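Local coordinates for cytosol aminopeptidase (Coxiella burnetii, PDB 3IJ3), which probably acts as a manganese-dependent aminopeptidase of the M17 family, removing amino-terminal residues from peptides, at residues Met286-Leu289 / Arg295-Leu298. Numbering follows the deposited sequence.
Sequences MIML and RLRL. With SO4 (sulfate ion), chain G.
I287 faces L296 at the C-terminal end of helix 275-289, and its CD1 lies 3.8 Å from L296 CD1. Their CA atoms are 8.1 Å apart, and no hydrogen bond links the two segments, so the contact rests on side chains alone. The ethyl arm of I287 is carried beside its backbone N, with CG1 anti to the carbonyl carbon (chi1 -72°), and an extended chi2 of 171° sends CD1 out to the leucine. The CG2 branch makes a looser approach, 4.1 Å from L296 CD2.

One residue on, M288 points its CB less directly at the strand, yet its chain reaches the same leucine. Its CG stands 3.8 Å from L296 CD2 and its SD 4.1 Å from that methyl, the two side chains running at about a right angle. The closer contacts divide the fork of L296: CD1 meets I287 CD1, while CD2 lies against M288 and more loosely against I287 CG2. All three residues are buried, and W237 of the neighbouring strand 231-237 touches both M288 and L296.

R295, whose side chain turns away from the helix, marks the opposite face of the strand. Its NH2 donates a nearly straight hydrogen bond to O3 of a sulfate, probably from the crystallisation liquor (3.2 Å, 169° at the hydrogen); K236 and K203 also bind this anion. R297 extends on that side too, making salt bridges to D234 and E345.

Only five residues, none of them in a helix or strand, separate the segments. Helix 275-289 therefore turns back through a short loop into strand 295-305, which pairs in parallel with strand 244-252: the helix-to-strand return of a beta-alpha-beta crossover in the mixed sheet of the M17 catalytic domain.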
loop_
_atom_site.group_PDB
_atom_site.type_symbol
_atom_site.label_atom_id
_atom_site.label_comp_id
_atom_site.label_asym_id
_atom_site.label_seq_id
_atom_site.Cartn_x
_atom_site.Cartn_y
_atom_site.Cartn_z
ATOM N N MET A 286 40.811 -13.240 -14.111
ATOM C CA MET A 286 41.990 -13.228 -13.226
ATOM C C MET A 286 42.701 -14.579 -13.213
ATOM O O MET A 286 43.935 -14.647 -13.240
ATOM C CB MET A 286 41.618 -12.789 -11.798
ATOM C CG MET A 286 41.272 -11.324 -11.676
ATOM S SD MET A 286 42.688 -10.279 -11.997
ATOM C CE MET A 286 43.890 -11.049 -10.967
ATOM N N ILE A 287 41.925 -15.656 -13.203
ATOM C CA ILE A 287 42.478 -16.999 -13.228
ATOM C C ILE A 287 43.334 -17.190 -14.491
ATOM O O ILE A 287 44.444 -17.716 -14.414
ATOM C CB ILE A 287 41.346 -18.037 -13.169
ATOM C CG1 ILE A 287 40.717 -18.064 -11.765
ATOM C CG2 ILE A 287 41.859 -19.432 -13.545
ATOM C CD1 ILE A 287 39.421 -18.923 -11.707
ATOM N N MET A 288 42.835 -16.704 -15.626
ATOM C CA MET A 288 43.551 -16.835 -16.906
ATOM C C MET A 288 44.756 -15.892 -17.011
ATOM O O MET A 288 45.839 -16.286 -17.489
ATOM C CB MET A 288 42.559 -16.674 -18.087
ATOM C CG MET A 288 41.527 -17.839 -18.151
ATOM S SD MET A 288 40.372 -17.782 -19.552
ATOM C CE MET A 288 39.275 -16.394 -19.135
ATOM N N LEU A 289 44.589 -14.663 -16.539
ATOM C CA LEU A 289 45.684 -13.686 -16.522
ATOM C C LEU A 289 46.865 -14.157 -15.693
ATOM O O LEU A 289 48.021 -13.920 -16.047
ATOM C CB LEU A 289 45.202 -12.332 -15.972
ATOM C CG LEU A 289 44.423 -11.424 -16.921
ATOM C CD1 LEU A 289 43.740 -10.300 -16.176
ATOM C CD2 LEU A 289 45.372 -10.888 -18.006
ATOM N N ARG A 295 41.686 -26.391 -14.391
ATOM C CA ARG A 295 40.852 -26.566 -15.580
ATOM C C ARG A 295 39.615 -25.729 -15.266
ATOM O O ARG A 295 38.763 -26.127 -14.470
ATOM C CB ARG A 295 40.517 -28.036 -15.801
ATOM C CG ARG A 295 39.593 -28.320 -16.965
ATOM C CD ARG A 295 40.074 -27.748 -18.306
ATOM N NE ARG A 295 39.171 -28.157 -19.393
ATOM C CZ ARG A 295 39.325 -27.871 -20.687
ATOM N NH1 ARG A 295 40.359 -27.132 -21.117
ATOM N NH2 ARG A 295 38.429 -28.332 -21.566
ATOM N N LEU A 296 39.546 -24.553 -15.884
ATOM C CA LEU A 296 38.496 -23.587 -15.637
ATOM C C LEU A 296 37.296 -23.773 -16.547
ATOM O O LEU A 296 37.440 -24.015 -17.761
ATOM C CB LEU A 296 39.036 -22.179 -15.868
ATOM C CG LEU A 296 38.053 -20.996 -15.808
ATOM C CD1 LEU A 296 37.511 -20.836 -14.378
ATOM C CD2 LEU A 296 38.764 -19.729 -16.291
ATOM N N ARG A 297 36.115 -23.668 -15.964
ATOM C CA ARG A 297 34.893 -23.648 -16.737
ATOM C C ARG A 297 34.061 -22.515 -16.153
ATOM O O ARG A 297 34.041 -22.317 -14.931
ATOM C CB ARG A 297 34.144 -24.976 -16.640
ATOM C CG ARG A 297 32.873 -24.996 -17.426
ATOM C CD ARG A 297 32.147 -26.318 -17.275
ATOM N NE ARG A 297 31.154 -26.523 -18.327
ATOM C CZ ARG A 297 30.341 -27.580 -18.385
ATOM N NH1 ARG A 297 30.351 -28.500 -17.418
ATOM N NH2 ARG A 297 29.502 -27.713 -19.405
ATOM N N LEU A 298 33.429 -21.739 -17.027
ATOM C CA LEU A 298 32.548 -20.637 -16.648
ATOM C C LEU A 298 31.200 -20.837 -17.320
ATOM O O LEU A 298 31.121 -20.956 -18.552
ATOM C CB LEU A 298 33.158 -19.298 -17.075
ATOM C CG LEU A 298 32.251 -18.059 -17.047
ATOM C CD1 LEU A 298 31.927 -17.637 -15.588
ATOM C CD2 LEU A 298 32.926 -16.906 -17.767
HETATM S S SO4 G . 35.908 -30.973 -22.217
HETATM O O1 SO4 G . 35.916 -29.971 -23.278
HETATM O O2 SO4 G . 37.082 -31.832 -22.345
HETATM O O3 SO4 G . 35.956 -30.310 -20.925
HETATM O O4 SO4 G . 34.709 -31.798 -22.306
#